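Probable fatty acyl-CoA transferase Rv3272 (Mycobacterium tuberculosis, PDB 5YX6) is a family III CoA transferase that binds fatty acyl-CoAs of varying chain length, palmitoyl-CoA most tightly, and probably acts in fatty acid metabolism. Local coordinates at the interface of chains A and B. Sequence-based numbering; all coordinates share one arbitrary frame. Chains: chain A/B, Uncharacterized protein Rv3272.

Contact 1: the interface of chains A and B. Residues chain A 133-134, 136-137, 140, 207-208; chain B 343, 346-347, 364, 368.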
loop_
_atom_site.group_PDB
_atom_site.type_symbol
_atom_site.label_atom_id
_atom_site.label_comp_id
_atom_site.label_asym_id
_atom_site.label_seq_id
_atom_site.Cartn_x
_atom_site.Cartn_y
_atom_site.Cartn_z
ATOM N N TYR A 133 -1.480 -15.275 5.164
ATOM C CA TYR A 133 -0.096 -15.646 5.442
ATOM C C TYR A 133 0.578 -16.514 4.375
ATOM O O TYR A 133 1.735 -16.897 4.542
ATOM C CB TYR A 133 -0.016 -16.372 6.779
ATOM C CG TYR A 133 -0.454 -15.553 7.968
ATOM C CD1 TYR A 133 0.362 -14.562 8.495
ATOM C CD2 TYR A 133 -1.679 -15.782 8.575
ATOM C CE1 TYR A 133 -0.042 -13.816 9.596
ATOM C CE2 TYR A 133 -2.090 -15.046 9.680
ATOM C CZ TYR A 133 -1.273 -14.068 10.183
ATOM O OH TYR A 133 -1.691 -13.337 11.273
ATOM N N GLY A 134 -0.131 -16.846 3.296
ATOM C CA GLY A 134 0.526 -17.468 2.159
ATOM C C GLY A 134 0.092 -18.870 1.778
ATOM O O GLY A 134 0.004 -19.203 0.593
ATOM N N ASN A 136 1.866 -21.509 2.393
ATOM C CA ASN A 136 3.061 -22.206 1.929
ATOM C C ASN A 136 3.575 -23.245 2.919
ATOM O O ASN A 136 4.592 -23.893 2.674
ATOM C CB ASN A 136 4.167 -21.209 1.611
ATOM C CG ASN A 136 3.724 -20.156 0.619
ATOM O OD1 ASN A 136 3.768 -18.960 0.909
ATOM N ND2 ASN A 136 3.256 -20.597 -0.550
ATOM N N GLY A 137 2.875 -23.388 4.040
ATOM C CA GLY A 137 3.262 -24.325 5.080
ATOM C C GLY A 137 2.326 -24.248 6.269
ATOM O O GLY A 137 1.260 -23.630 6.183
ATOM N N GLY A 140 1.700 -20.654 7.835
ATOM C CA GLY A 140 1.002 -19.737 6.952
ATOM C C GLY A 140 -0.387 -20.184 6.518
ATOM O O GLY A 140 -0.937 -19.666 5.550
ATOM N N TYR A 207 0.644 -10.901 4.377
ATOM C CA TYR A 207 1.908 -10.881 5.086
ATOM C C TYR A 207 3.047 -10.404 4.188
ATOM O O TYR A 207 3.860 -9.566 4.599
ATOM C CB TYR A 207 2.214 -12.264 5.644
ATOM C CG TYR A 207 3.493 -12.339 6.448
ATOM C CD1 TYR A 207 3.541 -11.870 7.755
ATOM C CD2 TYR A 207 4.633 -12.926 5.919
ATOM C CE1 TYR A 207 4.700 -11.958 8.503
ATOM C CE2 TYR A 207 5.793 -13.019 6.658
ATOM C CZ TYR A 207 5.817 -12.539 7.950
ATOM O OH TYR A 207 6.970 -12.632 8.688
ATOM N N ASP A 208 3.098 -10.939 2.967
ATOM C CA ASP A 208 4.145 -10.582 2.008
ATOM C C ASP A 208 4.079 -9.102 1.657
ATOM O O ASP A 208 5.104 -8.447 1.526
ATOM C CB ASP A 208 4.040 -11.432 0.738
ATOM C CG ASP A 208 4.362 -12.901 0.985
ATOM O OD1 ASP A 208 4.777 -13.218 2.121
ATOM O OD2 ASP A 208 4.206 -13.732 0.052
ATOM N N LEU B 343 7.636 -18.521 10.015
ATOM C CA LEU B 343 6.709 -18.007 9.018
ATOM C C LEU B 343 7.454 -17.278 7.906
ATOM O O LEU B 343 7.226 -17.532 6.723
ATOM C CB LEU B 343 5.689 -17.067 9.658
ATOM C CG LEU B 343 4.835 -16.336 8.616
ATOM C CD1 LEU B 343 4.039 -17.354 7.760
ATOM C CD2 LEU B 343 3.923 -15.300 9.275
ATOM N N GLU B 346 9.102 -19.627 5.566
ATOM C CA GLU B 346 8.142 -20.369 4.745
ATOM C C GLU B 346 7.794 -19.670 3.433
ATOM O O GLU B 346 7.571 -20.317 2.407
ATOM C CB GLU B 346 6.846 -20.573 5.529
ATOM C CG GLU B 346 6.632 -21.938 6.128
ATOM C CD GLU B 346 5.279 -22.039 6.816
ATOM O OE1 GLU B 346 5.217 -22.617 7.923
ATOM O OE2 GLU B 346 4.281 -21.521 6.260
ATOM N N ASN B 347 7.767 -18.344 3.470
ATOM C CA ASN B 347 7.261 -17.580 2.346
ATOM C C ASN B 347 8.314 -17.171 1.333
ATOM O O ASN B 347 7.982 -16.481 0.370
ATOM C CB ASN B 347 6.535 -16.333 2.842
ATOM C CG ASN B 347 5.161 -16.646 3.388
ATOM O OD1 ASN B 347 4.830 -17.801 3.628
ATOM N ND2 ASN B 347 4.343 -15.618 3.562
ATOM N N ARG B 364 11.884 -9.726 -2.048
ATOM C CA ARG B 364 11.202 -9.766 -3.340
ATOM C C ARG B 364 9.902 -8.961 -3.315
ATOM O O ARG B 364 9.412 -8.598 -2.245
ATOM C CB ARG B 364 10.905 -11.215 -3.737
ATOM C CG ARG B 364 9.943 -11.941 -2.798
ATOM C CD ARG B 364 9.378 -13.237 -3.410
ATOM N NE ARG B 364 8.642 -14.026 -2.422
ATOM C CZ ARG B 364 7.368 -13.812 -2.105
ATOM N NH1 ARG B 364 6.690 -12.844 -2.706
ATOM N NH2 ARG B 364 6.767 -14.565 -1.191
ATOM N N ARG B 368 3.032 -13.328 -6.589
ATOM C CA ARG B 368 3.644 -14.538 -7.163
ATOM C C ARG B 368 2.828 -15.200 -8.282
ATOM O O ARG B 368 1.600 -15.155 -8.291
ATOM C CB ARG B 368 3.923 -15.570 -6.078
ATOM C CG ARG B 368 4.442 -14.968 -4.800
ATOM C CD ARG B 368 5.571 -15.826 -4.284
ATOM N NE ARG B 368 5.154 -16.771 -3.260
ATOM C CZ ARG B 368 5.978 -17.650 -2.704
ATOM N NH1 ARG B 368 7.246 -17.703 -3.099
ATOM N NH2 ARG B 368 5.540 -18.474 -1.760
#
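The side-chain amide of B:Asn347 grips chain A with both N-H groups of ND2. One points at carboxylate oxygen OD1 of A:Asp208, 2.8 Å from ND2, meeting it on the syn side with the two flat groups almost perpendicular. The other goes to the backbone O of A:Tyr133 (3.1 Å from ND2), which it reaches from above the carbonyl plane. The second carboxylate oxygen, A:Asp208 OD2, forms a salt bridge with NH2 of B:Arg364 (3.0 Å); the guanidinium points its edge at OD2, and NH2 stands above the carboxylate plane, 63° out of it. Beside these polar bonds, methyl CD2 of B:Leu343 sits over one face of the A:Tyr207 phenol, 3.6 Å from its centroid, and also touches the ring of A:Tyr133. B:Leu343 holds CG anti to its backbone N (chi1 171°), which sends the branch tip to tip against A:Tyr207. B:Arg368 turns a guanidinium edge, through NH2, onto the amide face of A:Asn136. OD1 of that amide is modelled near OD1 of B:Asn347, a doubtful pairing of two acceptors.

In the second shell, B:Arg364 NH2 also donates to the backbone O of B:Asn347 (2.8 Å), and CD of B:Arg368 covers the guanidinium of B:Arg364, bracing it. Chain A supplies the loop following strand 126-131 and the start of helix 206-213; chain B supplies helix 342-346 with the residue after it, and the region around strand 368-369.

Contact 2: the interface of chains A and B. Residues chain A 65, 170-172, 176, 335; chain B 213, 216-217.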
loop_
_atom_site.group_PDB
_atom_site.type_symbol
_atom_site.label_atom_id
_atom_site.label_comp_id
_atom_site.label_asym_id
_atom_site.label_seq_id
_atom_site.Cartn_x
_atom_site.Cartn_y
_atom_site.Cartn_z
ATOM N N TYR A 65 -18.077 -0.769 5.768
ATOM C CA TYR A 65 -17.099 -1.662 5.159
ATOM C C TYR A 65 -17.568 -2.175 3.793
ATOM O O TYR A 65 -16.765 -2.301 2.865
ATOM C CB TYR A 65 -16.782 -2.830 6.101
ATOM C CG TYR A 65 -16.167 -2.357 7.400
ATOM C CD1 TYR A 65 -14.829 -1.973 7.466
ATOM C CD2 TYR A 65 -16.930 -2.279 8.563
ATOM C CE1 TYR A 65 -14.269 -1.523 8.656
ATOM C CE2 TYR A 65 -16.382 -1.835 9.757
ATOM C CZ TYR A 65 -15.053 -1.459 9.802
ATOM O OH TYR A 65 -14.514 -1.017 10.999
ATOM N N PRO A 170 -3.885 2.587 13.622
ATOM C CA PRO A 170 -5.350 2.614 13.636
ATOM C C PRO A 170 -6.019 2.777 12.275
ATOM O O PRO A 170 -7.166 3.214 12.229
ATOM C CB PRO A 170 -5.659 3.824 14.521
ATOM C CG PRO A 170 -4.522 4.753 14.275
ATOM C CD PRO A 170 -3.312 3.903 13.968
ATOM N N PHE A 171 -5.326 2.489 11.185
ATOM C CA PHE A 171 -6.021 2.342 9.902
ATOM C C PHE A 171 -5.540 1.068 9.215
ATOM O O PHE A 171 -4.518 0.494 9.603
ATOM C CB PHE A 171 -5.857 3.582 9.002
ATOM C CG PHE A 171 -4.434 4.000 8.770
ATOM C CD1 PHE A 171 -3.702 3.474 7.716
ATOM C CD2 PHE A 171 -3.835 4.942 9.595
ATOM C CE1 PHE A 171 -2.393 3.856 7.504
ATOM C CE2 PHE A 171 -2.528 5.336 9.384
ATOM C CZ PHE A 171 -1.804 4.796 8.335
ATOM N N GLN A 172 -6.307 0.602 8.234
ATOM C CA GLN A 172 -6.119 -0.744 7.706
ATOM C C GLN A 172 -5.201 -0.705 6.499
ATOM O O GLN A 172 -5.644 -0.909 5.361
ATOM C CB GLN A 172 -7.461 -1.386 7.329
ATOM C CG GLN A 172 -8.367 -1.750 8.508
ATOM C CD GLN A 172 -8.898 -0.529 9.240
ATOM O OE1 GLN A 172 -9.738 0.204 8.714
ATOM N NE2 GLN A 172 -8.395 -0.291 10.448
ATOM N N ASN A 176 -5.703 -2.431 2.540
ATOM C CA ASN A 176 -5.849 -1.585 1.375
ATOM C C ASN A 176 -4.655 -1.724 0.441
ATOM O O ASN A 176 -4.831 -1.784 -0.780
ATOM C CB ASN A 176 -6.074 -0.137 1.802
ATOM C CG ASN A 176 -7.420 0.049 2.515
ATOM O OD1 ASN A 176 -8.462 -0.422 2.045
ATOM N ND2 ASN A 176 -7.399 0.722 3.658
ATOM N N TRP A 335 -7.766 13.510 10.761
ATOM C CA TRP A 335 -8.716 13.077 9.742
ATOM C C TRP A 335 -9.803 14.131 9.548
ATOM O O TRP A 335 -10.136 14.487 8.416
ATOM C CB TRP A 335 -9.331 11.711 10.116
ATOM C CG TRP A 335 -8.318 10.593 10.121
ATOM C CD1 TRP A 335 -7.274 10.431 9.253
ATOM C CD2 TRP A 335 -8.240 9.494 11.044
ATOM N NE1 TRP A 335 -6.557 9.300 9.574
ATOM C CE2 TRP A 335 -7.126 8.714 10.674
ATOM C CE3 TRP A 335 -9.006 9.093 12.145
ATOM C CZ2 TRP A 335 -6.761 7.558 11.365
ATOM C CZ3 TRP A 335 -8.635 7.949 12.831
ATOM C CH2 TRP A 335 -7.524 7.196 12.438
ATOM N N LEU B 213 -5.479 4.676 1.747
ATOM C CA LEU B 213 -5.133 3.754 2.826
ATOM C C LEU B 213 -5.932 4.026 4.113
ATOM O O LEU B 213 -6.108 3.130 4.936
ATOM C CB LEU B 213 -3.637 3.820 3.133
ATOM C CG LEU B 213 -2.685 3.392 2.014
ATOM C CD1 LEU B 213 -1.236 3.597 2.437
ATOM C CD2 LEU B 213 -2.933 1.946 1.645
ATOM N N ASN B 216 -11.716 4.447 5.243
ATOM C CA ASN B 216 -12.818 4.306 6.207
ATOM C C ASN B 216 -12.781 5.346 7.335
ATOM O O ASN B 216 -13.825 5.836 7.772
ATOM C CB ASN B 216 -12.866 2.884 6.793
ATOM C CG ASN B 216 -13.197 1.829 5.733
ATOM O OD1 ASN B 216 -14.077 2.041 4.891
ATOM N ND2 ASN B 216 -12.508 0.687 5.780
ATOM N N GLN B 217 -11.584 5.690 7.793
ATOM C CA GLN B 217 -11.452 6.683 8.845
ATOM C C GLN B 217 -11.825 8.076 8.339
ATOM O O GLN B 217 -12.409 8.862 9.079
ATOM C CB GLN B 217 -10.030 6.702 9.396
ATOM C CG GLN B 217 -9.682 5.493 10.251
ATOM C CD GLN B 217 -9.571 4.231 9.416
ATOM O OE1 GLN B 217 -9.153 4.285 8.258
ATOM N NE2 GLN B 217 -9.932 3.092 9.996
HETATM O O HOH W 1 -8.169 2.246 6.629
#
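The indole of A:Trp335 carries the aliphatic stem of B:Gln217 on one face: CB lies 3.6 Å from the centroid of the six-membered ring, and CG continues over its far rim to CH2. Both side chains run alongside each other and point the same way, at the dimer interface of this family III CoA transferase. The B:Gln217 chain bends about its CB-CG bond (chi2 70°), which carries the amide away from the indole toward the segment A:Pro170 to A:Gln172. There NE2 donates an almost straight bond, 170° at the hydrogen, to the amide oxygen OE1 of A:Gln172 (3.2 Å). The acceptor lies in the plane of the donating amide, while the two amide planes are 62° apart. On the other branch, OE1 of B:Gln217 packs against CB of A:Phe171. Less intimately, ND2 of B:Asn216 approaches the rim of the A:Tyr65 phenol at CD1 and CE1.

OE1 of B:Gln217 also lies 2.8 Å from water 1. The same water is 3.0 Å from the backbone N of A:Gln172 and 2.8 Å from the backbone O of B:Leu213, tying both chains together. The amide of B:Gln217 is thus held at both heads, one directly and one through solvent, which should fix its rotation. B:Leu213 O, at the end of helix 206-213, is approached as well by ND2 of A:Asn176 at 3.0 Å in a weak, bent hydrogen bond, while B:Leu213 CD2 packs on CB of A:Asn176. A:Asn176 lies near the start of helix 173-196, directly after A:Asp175, the probable nucleophile.

The C-alpha centres of contact 1 and contact 2 are about 24 Å apart, and helix 206-213 serves both: its first turn in chain A enters contact 1, its last residue in chain B enters contact 2. The neighbouring helices 335-338 and 342-346 are likewise divided, the former used by chain A in contact 2, the latter by chain B in contact 1. Two-fold symmetry repeats each contact with the chains exchanged, consistent with the homodimer. The centre of contact 2 lies about 8 Å from A:Asp175 and that of contact 1 about 15 Å, so dimerisation may help shape the surroundings of the active site.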